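Local coordinates for protein beta-lactamase Rm3 (Uncultured bacterium, PDB 5IQK) that hydrolyses the lactam ring of beta-lactam antibiotics as a zinc-dependent subclass B3 metallo-beta-lactamase, and so probably confers antibiotic resistance, at residues 16-20 / 241-245; 53-57 / 88-92; 67-73 / 92-98; 173-179 / 216-222. All coordinates share one frame; numbering follows the deposited sequence.

Contact 1: 16-20 / 241-245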
loop_
_atom_site.group_PDB
_atom_site.type_symbol
_atom_site.label_atom_id
_atom_site.label_comp_id
_atom_site.label_asym_id
_atom_site.label_seq_id
_atom_site.Cartn_x
_atom_site.Cartn_y
_atom_site.Cartn_z
ATOM N N PRO A 16 -14.275 -2.407 9.119
ATOM C CA PRO A 16 -13.076 -1.681 9.564
ATOM C C PRO A 16 -12.761 -1.910 11.043
ATOM O O PRO A 16 -13.657 -2.247 11.807
ATOM C CB PRO A 16 -13.442 -0.221 9.305
ATOM C CG PRO A 16 -14.928 -0.187 9.486
ATOM C CD PRO A 16 -15.429 -1.505 8.947
ATOM N N PHE A 17 -11.501 -1.733 11.434
ATOM C CA PHE A 17 -11.077 -1.981 12.812
ATOM C C PHE A 17 -9.815 -1.202 13.184
ATOM O O PHE A 17 -9.006 -0.828 12.329
ATOM C CB PHE A 17 -10.830 -3.479 13.048
ATOM C CG PHE A 17 -9.848 -4.101 12.083
ATOM C CD1 PHE A 17 -8.516 -4.271 12.437
ATOM C CD2 PHE A 17 -10.264 -4.527 10.835
ATOM C CE1 PHE A 17 -7.610 -4.841 11.550
ATOM C CE2 PHE A 17 -9.370 -5.093 9.952
ATOM C CZ PHE A 17 -8.044 -5.248 10.312
ATOM N N ARG A 18 -9.586 -1.046 14.461
ATOM C CA ARG A 18 -8.407 -0.402 14.920
ATOM C C ARG A 18 -7.249 -1.348 14.962
ATOM O O ARG A 18 -7.363 -2.464 15.371
ATOM C CB ARG A 18 -8.628 0.166 16.323
ATOM C CG ARG A 18 -7.373 0.661 16.984
ATOM C CD ARG A 18 -7.627 0.978 18.450
ATOM N NE ARG A 18 -7.317 2.341 18.828
ATOM C CZ ARG A 18 -7.659 2.855 19.978
ATOM N NH1 ARG A 18 -8.302 2.105 20.842
ATOM N NH2 ARG A 18 -7.342 4.089 20.289
ATOM N N LEU A 19 -6.104 -0.879 14.526
ATOM C CA LEU A 19 -4.894 -1.688 14.556
ATOM C C LEU A 19 -4.115 -1.434 15.827
ATOM O O LEU A 19 -3.917 -2.335 16.644
ATOM C CB LEU A 19 -4.026 -1.392 13.339
ATOM C CG LEU A 19 -4.565 -1.989 12.055
ATOM C CD1 LEU A 19 -3.967 -1.240 10.870
ATOM C CD2 LEU A 19 -4.206 -3.467 12.012
ATOM N N PHE A 20 -3.671 -0.190 15.976
ATOM C CA PHE A 20 -2.983 0.262 17.173
ATOM C C PHE A 20 -3.087 1.775 17.269
ATOM O O PHE A 20 -2.794 2.481 16.309
ATOM C CB PHE A 20 -1.520 -0.174 17.171
ATOM C CG PHE A 20 -0.806 0.135 18.453
ATOM C CD1 PHE A 20 0.012 1.252 18.557
ATOM C CD2 PHE A 20 -0.972 -0.675 19.562
ATOM C CE1 PHE A 20 0.662 1.545 19.743
ATOM C CE2 PHE A 20 -0.329 -0.385 20.757
ATOM C CZ PHE A 20 0.488 0.725 20.847
ATOM N N SER A 241 -4.762 -5.913 20.822
ATOM C CA SER A 241 -3.846 -5.320 19.848
ATOM C C SER A 241 -2.528 -6.085 19.746
ATOM O O SER A 241 -1.823 -5.974 18.731
ATOM C CB SER A 241 -3.568 -3.852 20.202
ATOM O OG SER A 241 -2.772 -3.749 21.370
ATOM N N ASP A 242 -2.193 -6.848 20.788
ATOM C CA ASP A 242 -0.989 -7.682 20.777
ATOM C C ASP A 242 -0.966 -8.570 19.543
ATOM O O ASP A 242 0.095 -8.899 19.009
ATOM C CB ASP A 242 -0.905 -8.567 22.018
ATOM C CG ASP A 242 -0.240 -7.882 23.198
ATOM O OD1 ASP A 242 0.331 -6.784 23.023
ATOM O OD2 ASP A 242 -0.271 -8.467 24.301
ATOM N N ALA A 243 -2.153 -8.968 19.106
ATOM C CA ALA A 243 -2.280 -9.855 17.966
ATOM C C ALA A 243 -1.714 -9.254 16.680
ATOM O O ALA A 243 -1.327 -9.997 15.779
ATOM C CB ALA A 243 -3.732 -10.229 17.761
ATOM N N PHE A 244 -1.677 -7.922 16.588
ATOM C CA PHE A 244 -1.171 -7.260 15.383
ATOM C C PHE A 244 0.312 -6.926 15.482
ATOM O O PHE A 244 0.928 -6.522 14.498
ATOM C CB PHE A 244 -1.960 -5.983 15.103
ATOM C CG PHE A 244 -3.401 -6.221 14.802
ATOM C CD1 PHE A 244 -3.781 -6.874 13.643
ATOM C CD2 PHE A 244 -4.389 -5.792 15.681
ATOM C CE1 PHE A 244 -5.112 -7.103 13.364
ATOM C CE2 PHE A 244 -5.729 -6.028 15.407
ATOM C CZ PHE A 244 -6.084 -6.693 14.234
ATOM N N VAL A 245 0.870 -7.085 16.680
ATOM C CA VAL A 245 2.258 -6.719 16.952
ATOM C C VAL A 245 3.213 -7.894 16.771
ATOM O O VAL A 245 3.053 -8.940 17.395
ATOM C CB VAL A 245 2.391 -6.146 18.382
ATOM C CG1 VAL A 245 3.837 -5.804 18.704
ATOM C CG2 VAL A 245 1.513 -4.932 18.509
#

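Contact 2: 53-57 / 88-92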
loop_
_atom_site.group_PDB
_atom_site.type_symbol
_atom_site.label_atom_id
_atom_site.label_comp_id
_atom_site.label_asym_id
_atom_site.label_seq_id
_atom_site.Cartn_x
_atom_site.Cartn_y
_atom_site.Cartn_z
ATOM N N ALA A 53 -13.392 2.872 -3.623
ATOM C CA ALA A 53 -13.516 4.180 -2.989
ATOM C C ALA A 53 -14.785 4.331 -2.131
ATOM O O ALA A 53 -14.694 4.792 -0.995
ATOM C CB ALA A 53 -13.448 5.288 -4.046
ATOM N N PRO A 54 -15.966 3.917 -2.645
ATOM C CA PRO A 54 -17.130 4.051 -1.757
ATOM C C PRO A 54 -17.059 3.170 -0.514
ATOM O O PRO A 54 -17.650 3.513 0.515
ATOM C CB PRO A 54 -18.314 3.630 -2.639
ATOM C CG PRO A 54 -17.812 3.645 -4.030
ATOM C CD PRO A 54 -16.346 3.461 -3.993
ATOM N N LYS A 55 -16.383 2.036 -0.621
ATOM C CA LYS A 55 -16.257 1.124 0.501
ATOM C C LYS A 55 -15.326 1.702 1.543
ATOM O O LYS A 55 -15.609 1.637 2.735
ATOM C CB LYS A 55 -15.764 -0.238 0.032
ATOM C CG LYS A 55 -16.774 -0.964 -0.834
ATOM C CD LYS A 55 -16.424 -2.430 -0.988
ATOM C CE LYS A 55 -17.409 -3.135 -1.882
ATOM N NZ LYS A 55 -17.268 -4.629 -1.780
ATOM N N ILE A 56 -14.213 2.274 1.088
ATOM C CA ILE A 56 -13.278 2.929 2.004
ATOM C C ILE A 56 -13.946 4.081 2.750
ATOM O O ILE A 56 -13.812 4.198 3.969
ATOM C CB ILE A 56 -12.044 3.452 1.256
ATOM C CG1 ILE A 56 -11.222 2.261 0.741
ATOM C CG2 ILE A 56 -11.207 4.332 2.177
ATOM C CD1 ILE A 56 -10.089 2.627 -0.267
ATOM N N ILE A 57 -14.676 4.913 2.015
ATOM C CA ILE A 57 -15.397 6.043 2.602
ATOM C C ILE A 57 -16.433 5.572 3.622
ATOM O O ILE A 57 -16.533 6.138 4.707
ATOM C CB ILE A 57 -16.074 6.893 1.507
ATOM C CG1 ILE A 57 -14.996 7.588 0.660
ATOM C CG2 ILE A 57 -17.037 7.911 2.119
ATOM C CD1 ILE A 57 -15.525 8.339 -0.537
ATOM N N GLU A 88 -11.616 9.592 -6.588
ATOM C CA GLU A 88 -12.850 9.801 -5.821
ATOM C C GLU A 88 -12.553 10.219 -4.386
ATOM O O GLU A 88 -13.213 11.104 -3.839
ATOM C CB GLU A 88 -13.716 8.534 -5.829
ATOM C CG GLU A 88 -15.004 8.669 -5.008
ATOM C CD GLU A 88 -16.025 7.575 -5.309
ATOM O OE1 GLU A 88 -15.720 6.670 -6.117
ATOM O OE2 GLU A 88 -17.137 7.626 -4.736
ATOM N N LEU A 89 -11.565 9.576 -3.771
ATOM C CA LEU A 89 -11.182 9.915 -2.410
ATOM C C LEU A 89 -10.685 11.356 -2.342
ATOM O O LEU A 89 -11.022 12.099 -1.407
ATOM C CB LEU A 89 -10.119 8.949 -1.892
ATOM C CG LEU A 89 -10.625 7.518 -1.715
ATOM C CD1 LEU A 89 -9.477 6.571 -1.430
ATOM C CD2 LEU A 89 -11.684 7.459 -0.597
ATOM N N GLN A 90 -9.920 11.764 -3.347
ATOM C CA GLN A 90 -9.462 13.150 -3.422
ATOM C C GLN A 90 -10.624 14.125 -3.561
ATOM O O GLN A 90 -10.678 15.130 -2.858
ATOM C CB GLN A 90 -8.494 13.336 -4.587
ATOM C CG GLN A 90 -8.152 14.789 -4.889
ATOM C CD GLN A 90 -6.863 14.897 -5.677
ATOM O OE1 GLN A 90 -6.873 14.862 -6.909
ATOM N NE2 GLN A 90 -5.745 15.040 -4.972
ATOM N N ARG A 91 -11.563 13.825 -4.450
ATOM C CA ARG A 91 -12.711 14.706 -4.643
ATOM C C ARG A 91 -13.525 14.869 -3.367
ATOM O O ARG A 91 -13.996 15.964 -3.062
ATOM C CB ARG A 91 -13.613 14.188 -5.759
ATOM C CG ARG A 91 -13.153 14.555 -7.155
ATOM C CD ARG A 91 -14.276 14.345 -8.160
ATOM N NE ARG A 91 -14.847 13.001 -8.077
ATOM C CZ ARG A 91 -14.360 11.942 -8.720
ATOM N NH1 ARG A 91 -13.286 12.070 -9.486
ATOM N NH2 ARG A 91 -14.942 10.755 -8.593
ATOM N N ARG A 92 -13.674 13.784 -2.611
ATOM C CA ARG A 92 -14.523 13.805 -1.416
ATOM C C ARG A 92 -13.818 14.433 -0.211
ATOM O O ARG A 92 -14.470 14.877 0.735
ATOM C CB ARG A 92 -14.987 12.385 -1.066
ATOM C CG ARG A 92 -15.998 11.771 -2.047
ATOM C CD ARG A 92 -17.381 12.397 -1.893
ATOM N NE ARG A 92 -17.938 12.177 -0.559
ATOM C CZ ARG A 92 -18.610 11.087 -0.200
ATOM N NH1 ARG A 92 -18.837 10.122 -1.078
ATOM N NH2 ARG A 92 -19.066 10.967 1.036
#

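Contact 3: 67-73 / 92-98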
loop_
_atom_site.group_PDB
_atom_site.type_symbol
_atom_site.label_atom_id
_atom_site.label_comp_id
_atom_site.label_asym_id
_atom_site.label_seq_id
_atom_site.Cartn_x
_atom_site.Cartn_y
_atom_site.Cartn_z
ATOM N N ILE A 67 -14.502 11.417 5.733
ATOM C CA ILE A 67 -13.608 11.572 4.586
ATOM C C ILE A 67 -13.247 13.049 4.447
ATOM O O ILE A 67 -12.162 13.397 3.992
ATOM C CB ILE A 67 -14.255 11.049 3.278
ATOM C CG1 ILE A 67 -13.259 11.115 2.110
ATOM C CG2 ILE A 67 -15.536 11.811 2.956
ATOM C CD1 ILE A 67 -12.038 10.268 2.328
ATOM N N GLU A 68 -14.147 13.920 4.907
ATOM C CA GLU A 68 -13.939 15.355 4.822
ATOM C C GLU A 68 -12.772 15.795 5.699
ATOM O O GLU A 68 -12.232 16.885 5.525
ATOM C CB GLU A 68 -15.217 16.108 5.234
ATOM C CG GLU A 68 -16.369 15.974 4.249
ATOM C CD GLU A 68 -17.196 14.714 4.468
ATOM O OE1 GLU A 68 -16.916 13.965 5.433
ATOM O OE2 GLU A 68 -18.120 14.465 3.666
ATOM N N ASP A 69 -12.395 14.954 6.655
ATOM C CA ASP A 69 -11.323 15.301 7.581
ATOM C C ASP A 69 -9.979 14.710 7.164
ATOM O O ASP A 69 -8.966 14.928 7.825
ATOM C CB ASP A 69 -11.680 14.852 8.995
ATOM C CG ASP A 69 -12.836 15.653 9.576
ATOM O OD1 ASP A 69 -12.957 16.845 9.231
ATOM O OD2 ASP A 69 -13.616 15.094 10.367
ATOM N N VAL A 70 -9.979 13.943 6.081
ATOM C CA VAL A 70 -8.728 13.454 5.517
ATOM C C VAL A 70 -7.998 14.607 4.846
ATOM O O VAL A 70 -8.537 15.247 3.953
ATOM C CB VAL A 70 -8.978 12.315 4.514
ATOM C CG1 VAL A 70 -7.706 12.006 3.703
ATOM C CG2 VAL A 70 -9.459 11.087 5.249
ATOM N N LYS A 71 -6.773 14.877 5.269
ATOM C CA LYS A 71 -6.057 16.031 4.734
ATOM C C LYS A 71 -4.865 15.633 3.872
ATOM O O LYS A 71 -4.291 16.465 3.179
ATOM C CB LYS A 71 -5.628 16.942 5.875
ATOM C CG LYS A 71 -6.857 17.515 6.592
ATOM C CD LYS A 71 -6.564 18.674 7.503
ATOM C CE LYS A 71 -7.838 19.072 8.243
ATOM N NZ LYS A 71 -9.037 18.962 7.360
ATOM N N LEU A 72 -4.509 14.355 3.907
ATOM C CA LEU A 72 -3.428 13.841 3.067
ATOM C C LEU A 72 -3.704 12.395 2.700
ATOM O O LEU A 72 -4.060 11.597 3.560
ATOM C CB LEU A 72 -2.086 13.946 3.785
ATOM C CG LEU A 72 -0.832 13.440 3.062
ATOM C CD1 LEU A 72 -0.569 14.187 1.759
ATOM C CD2 LEU A 72 0.362 13.521 3.987
ATOM N N ILE A 73 -3.544 12.071 1.421
ATOM C CA ILE A 73 -3.702 10.706 0.930
ATOM C C ILE A 73 -2.364 10.225 0.370
ATOM O O ILE A 73 -1.742 10.931 -0.428
ATOM C CB ILE A 73 -4.772 10.617 -0.170
ATOM C CG1 ILE A 73 -6.115 11.139 0.353
ATOM C CG2 ILE A 73 -4.874 9.187 -0.707
ATOM C CD1 ILE A 73 -7.168 11.279 -0.719
ATOM N N ARG A 92 -13.674 13.784 -2.611
ATOM C CA ARG A 92 -14.523 13.805 -1.416
ATOM C C ARG A 92 -13.818 14.433 -0.211
ATOM O O ARG A 92 -14.470 14.877 0.735
ATOM C CB ARG A 92 -14.987 12.385 -1.066
ATOM C CG ARG A 92 -15.998 11.771 -2.047
ATOM C CD ARG A 92 -17.381 12.397 -1.893
ATOM N NE ARG A 92 -17.938 12.177 -0.559
ATOM C CZ ARG A 92 -18.610 11.087 -0.200
ATOM N NH1 ARG A 92 -18.837 10.122 -1.078
ATOM N NH2 ARG A 92 -19.066 10.967 1.036
ATOM N N SER A 93 -12.489 14.455 -0.232
ATOM C CA SER A 93 -11.725 15.001 0.888
ATOM C C SER A 93 -11.083 16.348 0.574
ATOM O O SER A 93 -10.796 17.137 1.484
ATOM C CB SER A 93 -10.650 14.006 1.320
ATOM O OG SER A 93 -9.705 13.810 0.283
ATOM N N ASN A 94 -10.856 16.588 -0.716
ATOM C CA ASN A 94 -10.111 17.742 -1.199
ATOM C C ASN A 94 -8.665 17.684 -0.698
ATOM O O ASN A 94 -7.993 18.704 -0.583
ATOM C CB ASN A 94 -10.800 19.051 -0.774
ATOM C CG ASN A 94 -10.387 20.230 -1.623
ATOM O OD1 ASN A 94 -9.940 20.062 -2.756
ATOM N ND2 ASN A 94 -10.544 21.434 -1.084
ATOM N N ALA A 95 -8.189 16.471 -0.424
ATOM C CA ALA A 95 -6.825 16.251 0.046
ATOM C C ALA A 95 -5.847 16.108 -1.110
ATOM O O ALA A 95 -6.211 15.632 -2.184
ATOM C CB ALA A 95 -6.758 15.005 0.931
ATOM N N LEU A 96 -4.601 16.515 -0.887
ATOM C CA LEU A 96 -3.538 16.218 -1.843
ATOM C C LEU A 96 -3.145 14.754 -1.770
ATOM O O LEU A 96 -3.276 14.131 -0.717
ATOM C CB LEU A 96 -2.314 17.091 -1.595
ATOM C CG LEU A 96 -2.526 18.556 -1.950
ATOM C CD1 LEU A 96 -1.466 19.420 -1.294
ATOM C CD2 LEU A 96 -2.508 18.705 -3.465
ATOM N N VAL A 97 -2.664 14.215 -2.890
ATOM C CA VAL A 97 -2.179 12.842 -2.944
ATOM C C VAL A 97 -0.656 12.827 -3.093
ATOM O O VAL A 97 -0.106 13.499 -3.965
ATOM C CB VAL A 97 -2.818 12.053 -4.115
ATOM C CG1 VAL A 97 -2.127 10.735 -4.303
ATOM C CG2 VAL A 97 -4.310 11.841 -3.872
ATOM N N ALA A 98 0.027 12.068 -2.245
ATOM C CA ALA A 98 1.477 11.951 -2.361
ATOM C C ALA A 98 1.854 10.594 -2.954
ATOM O O ALA A 98 1.359 9.554 -2.522
ATOM C CB ALA A 98 2.146 12.147 -1.009
HETATM O O HOH W 1 -17.313 14.499 0.541
HETATM O O HOH W 2 -8.927 17.807 3.049
#

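Contact 4: 173-179 / 216-222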
loop_
_atom_site.group_PDB
_atom_site.type_symbol
_atom_site.label_atom_id
_atom_site.label_comp_id
_atom_site.label_asym_id
_atom_site.label_seq_id
_atom_site.Cartn_x
_atom_site.Cartn_y
_atom_site.Cartn_z
ATOM N N LEU A 173 4.516 2.472 19.057
ATOM C CA LEU A 173 4.959 1.380 18.212
ATOM C C LEU A 173 5.306 1.903 16.829
ATOM O O LEU A 173 4.758 2.914 16.385
ATOM C CB LEU A 173 3.889 0.295 18.120
ATOM C CG LEU A 173 3.634 -0.486 19.407
ATOM C CD1 LEU A 173 2.599 -1.562 19.158
ATOM C CD2 LEU A 173 4.926 -1.080 19.940
ATOM N N ASN A 174 6.234 1.222 16.163
ATOM C CA ASN A 174 6.593 1.551 14.791
ATOM C C ASN A 174 5.662 0.865 13.799
ATOM O O ASN A 174 5.568 -0.363 13.770
ATOM C CB ASN A 174 8.051 1.177 14.510
ATOM C CG ASN A 174 9.015 1.894 15.426
ATOM O OD1 ASN A 174 8.942 3.110 15.575
ATOM N ND2 ASN A 174 9.911 1.144 16.061
ATOM N N MET A 175 4.969 1.672 13.004
ATOM C CA MET A 175 4.013 1.168 12.032
ATOM C C MET A 175 4.650 1.156 10.660
ATOM O O MET A 175 5.427 2.043 10.309
ATOM C CB MET A 175 2.752 2.022 12.001
ATOM C CG MET A 175 2.271 2.464 13.376
ATOM S SD MET A 175 1.792 1.098 14.452
ATOM C CE MET A 175 0.206 0.674 13.731
ATOM N N VAL A 176 4.318 0.137 9.884
ATOM C CA VAL A 176 4.854 0.005 8.540
ATOM C C VAL A 176 3.729 -0.360 7.588
ATOM O O VAL A 176 3.006 -1.326 7.827
ATOM C CB VAL A 176 5.961 -1.072 8.465
ATOM C CG1 VAL A 176 6.455 -1.223 7.012
ATOM C CG2 VAL A 176 7.138 -0.717 9.390
ATOM N N TYR A 177 3.588 0.415 6.512
ATOM C CA TYR A 177 2.737 0.045 5.395
ATOM C C TYR A 177 3.680 -0.353 4.274
ATOM O O TYR A 177 4.341 0.511 3.700
ATOM C CB TYR A 177 1.826 1.204 4.963
ATOM C CG TYR A 177 0.768 0.821 3.942
ATOM C CD1 TYR A 177 -0.524 0.498 4.343
ATOM C CD2 TYR A 177 1.061 0.768 2.580
ATOM C CE1 TYR A 177 -1.498 0.148 3.423
ATOM C CE2 TYR A 177 0.094 0.406 1.648
ATOM C CZ TYR A 177 -1.182 0.105 2.077
ATOM O OH TYR A 177 -2.142 -0.242 1.160
ATOM N N ALA A 178 3.777 -1.652 4.003
ATOM C CA ALA A 178 4.741 -2.146 3.021
ATOM C C ALA A 178 4.090 -2.320 1.669
ATOM O O ALA A 178 3.039 -2.948 1.537
ATOM C CB ALA A 178 5.353 -3.457 3.478
ATOM N N ASP A 179 4.721 -1.747 0.656
ATOM C CA ASP A 179 4.235 -1.930 -0.691
ATOM C C ASP A 179 4.420 -3.378 -1.132
ATOM O O ASP A 179 5.224 -4.123 -0.564
ATOM C CB ASP A 179 4.956 -0.994 -1.664
ATOM C CG ASP A 179 4.250 -0.917 -3.006
ATOM O OD1 ASP A 179 3.039 -1.273 -3.062
ATOM O OD2 ASP A 179 4.896 -0.526 -3.990
ATOM N N CYS A 216 9.936 -2.209 12.875
ATOM C CA CYS A 216 8.707 -2.800 12.364
ATOM C C CYS A 216 7.869 -3.511 13.422
ATOM O O CYS A 216 7.906 -4.731 13.517
ATOM C CB CYS A 216 9.066 -3.779 11.244
ATOM S SG CYS A 216 7.684 -4.484 10.322
ATOM N N ASP A 217 7.101 -2.758 14.200
ATOM C CA ASP A 217 6.224 -3.376 15.199
ATOM C C ASP A 217 4.880 -3.847 14.642
ATOM O O ASP A 217 4.426 -4.946 14.966
ATOM C CB ASP A 217 5.980 -2.412 16.358
ATOM C CG ASP A 217 7.237 -2.122 17.131
ATOM O OD1 ASP A 217 7.985 -3.086 17.406
ATOM O OD2 ASP A 217 7.481 -0.938 17.453
ATOM N N VAL A 218 4.219 -3.001 13.855
ATOM C CA VAL A 218 2.962 -3.385 13.219
ATOM C C VAL A 218 3.024 -3.218 11.699
ATOM O O VAL A 218 3.172 -2.106 11.173
ATOM C CB VAL A 218 1.754 -2.582 13.770
ATOM C CG1 VAL A 218 0.465 -3.021 13.073
ATOM C CG2 VAL A 218 1.624 -2.750 15.290
ATOM N N LEU A 219 2.894 -4.339 11.004
ATOM C CA LEU A 219 2.951 -4.360 9.550
ATOM C C LEU A 219 1.572 -4.481 8.915
ATOM O O LEU A 219 0.774 -5.346 9.281
ATOM C CB LEU A 219 3.842 -5.513 9.075
ATOM C CG LEU A 219 3.872 -5.774 7.563
ATOM C CD1 LEU A 219 4.490 -4.564 6.860
ATOM C CD2 LEU A 219 4.635 -7.053 7.221
ATOM N N ILE A 220 1.308 -3.604 7.948
ATOM C CA ILE A 220 0.204 -3.784 7.018
ATOM C C ILE A 220 0.775 -3.828 5.594
ATOM O O ILE A 220 1.434 -2.882 5.153
ATOM C CB ILE A 220 -0.844 -2.665 7.111
ATOM C CG1 ILE A 220 -1.349 -2.495 8.550
ATOM C CG2 ILE A 220 -2.006 -2.959 6.167
ATOM C CD1 ILE A 220 -0.606 -1.417 9.325
ATOM N N SER A 221 0.546 -4.924 4.883
ATOM C CA SER A 221 0.991 -5.016 3.484
ATOM C C SER A 221 -0.113 -4.560 2.529
ATOM O O SER A 221 -1.298 -4.748 2.808
ATOM C CB SER A 221 1.419 -6.449 3.143
ATOM O OG SER A 221 0.421 -7.362 3.562
ATOM N N ALA A 222 0.287 -3.988 1.395
ATOM C CA ALA A 222 -0.649 -3.444 0.412
ATOM C C ALA A 222 -1.715 -4.474 0.032
ATOM O O ALA A 222 -2.890 -4.133 -0.115
ATOM C CB ALA A 222 0.111 -2.963 -0.828
#

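Contact 1: 16-20 / 241-245
Leu19 O lies against two carbons of 241-245: Phe244 CD2 at 3.6 Å and Ser241 CB a little farther off. No hydrogen bond crosses between the segments, so packing does the work. The 3-10 turn that presents the Phe244 ring is closed by its own backbone bond, Phe244 N to Ser241 O, at 2.9 Å. Over one face of that ring sits the Leu19 CD2 methyl, 3.9 Å from the ring centroid and 16° off the normal, a CH-pi contact in which the two side chains meet at about a right angle. At the far end of the ring, Phe244 CZ meets Phe17 CE1 at 3.6 Å. These two rings are nearly parallel (16° between planes) but slid so far that they barely overlap, with centroids 5.6 Å apart. Phe17 CG lies between its backbone N and carbonyl carbon (chi1 55°), which turns its ring to this meeting; the same ring also meets Tyr25. Ser241 OG approaches the Phe20 ring at its edge, in plane, 4.0 Å from Phe20 CD2. Beyond the contact, Phe20 packs on Leu173 and Met175 of strand 171-178. Leu19 and Phe20 form a classic beta bulge against strand 23-25, here at the outermost strand of one sheet of the alpha-beta-beta-alpha sandwich of metallo-beta-lactamases, where the connection between helices 229-239 and 249-269 packs on it.

Contact 2: 53-57 / 88-92
Helical segments 53-57 and 88-92 pass with their axes 10.2 Å apart and their N-to-C directions at 47°, and they come nearest at Ala53 and Leu89, whose CA atoms are 6.2 Å apart. Leu89 fills the space between the backbones. Its CD2 branch meets Ile57 CG1 at 3.5 Å, the two side chains sliding past each other in opposite directions, while Leu89 CD1 touches Ile56 CD1 at 4.2 Å. Glu88 has CG anti to the backbone N (chi1 178°) and an extended chain, which carries it past Ala53: the Ala53 methyl touches Glu88 CB, CG and CD, and lies 3.4 Å from Glu88 OE1. The carboxylate then reaches the Pro54 ring, with Glu88 OE1 3.9 Å from Pro54 CD. At the other end Arg92, bent at chi2 and chi3, folds over Ile57, so that Ile57 CD1 rests above one guanidinium face, 3.8 Å from Arg92 NH1. Inward, Ile56 and Leu89 both pack on Leu44 of strand 42-45. No hydrogen bond or salt bridge spans the two segments, so the contact rests on packing, mostly of Leu89 and the isoleucines, with the flanks made by the Glu88 and Arg92 chains. The Glu88 carboxylate lies beside the first turn of helix 53-62, whose N-terminal end may help stabilise its negative charge.

Contact 3: 67-73 / 92-98
Ile73 and Ala95 meet at the apolar centre, Ile73 CG1 lying 4.0 Å from the Ala95 methyl, with Val97 CG2 against Ile73 CB at 3.9 Å. The Ala95 methyl also fits against the backbone of Val70 and Lys71. Here strands 70-73 and 96-98 run parallel, and Ile73 bonds to the residues before and after Val97: Ile73 N gives a bond to Leu96 O (3.0 Å, 166°), and Ile73 O receives Ala98 N at 2.8 Å, both nearly along the carbonyl direction. Toward the helix end, Ser93 CB is wedged tightly against Ile67 O at 3.1 Å. With chi1 at 64°, Ser93 OG accepts from Ala95 N (3.1 Å) in an ST turn, and it also bonds to Leu89 O one helical turn back. Before the strands come together, a water bridges Val70 O (2.7 Å) and Ser93 O. The outer edge is more polar. A second water donates to Glu68 OE2 and Arg92 O and accepts from Arg92 NE, lying in the guanidinium plane at its edge. It thus links two opposite charges that stay beyond salt-bridge range, with Glu68 OE2 and Arg92 NH2 4.5 Å apart. Strand 42-45 flanks 70-73 on its other side and strand 131-133 flanks 96-99. Leu86 and Leu89 of helix 86-93 cover Ile73, while Phe140 of the second sheet packs on Leu72 and Ala98.

Contact 4: 173-179 / 216-222
Strands 173-178 and 218-221 pair in parallel, Met175 with Val218 through Ala178 with Ser221, as the two strands of a beta-alpha-beta crossover that runs through helix 200-212. Its start is closed by a side chain: Asn174 N points straight at Asp217 OD2 (2.8 Å, 178°), meeting it on the anti side, 16° out of the carboxylate plane. Asp217 CG lies anti to the carbonyl carbon (chi1 -65°), beside the backbone N, which brings the acid to this amide. Asn174 ND2 is also near OD2, but its angle is too poor for a bond. Asn174 O takes two donors, Val218 N at 3.0 Å and Asp217 N at a more bent approach. From there the ladder is regular: Val176 N bonds to Val218 O (2.8 Å), Ile220 N to Val176 O (2.8 Å), Ala178 N to Ile220 O and Ala222 N to Ala178 O. The backbones of Leu173, Met175 and Tyr177 bond instead to strand 160-168. Buried polar ends find partners beyond the pair: Tyr177 OH at Asp46, Ser221 OG at His223 O, and Asp179 OD1 at ND1 of the zinc ligand His77, consistent with a second-shell role. Cys216, disulfide-bonded to Cys250, sets its SG on Val176 CG2. On the face shared by Met175 and Val218, the thioether chain bends twice to lie alongside the valine, Met175 CE 3.6 Å from Val218 CB.

In the fold
From the N terminus, segment 16-20, on strand 17-20, opens contact 1, which closes only at 241-245, after 220 intervening residues; the other three contacts nest inside that loop. Contacts 2 and 3 cross: 53-57 and 67-73 come first, then 88-92 and 92-98 answer them in turn, sharing Arg92 near the end of helix 86-93. Contact 2 packs helix 53-62 on helix 86-93, and contact 3 joins the end of the latter and strand 96-99 to strand 70-74. Contact 4 follows in series, closing a loop of 36 residues within the second sheet. Contact 1 touches contact 4 through Val245 on Leu173 and Leu19 on Ile220, joining the edge of the first sheet to the second.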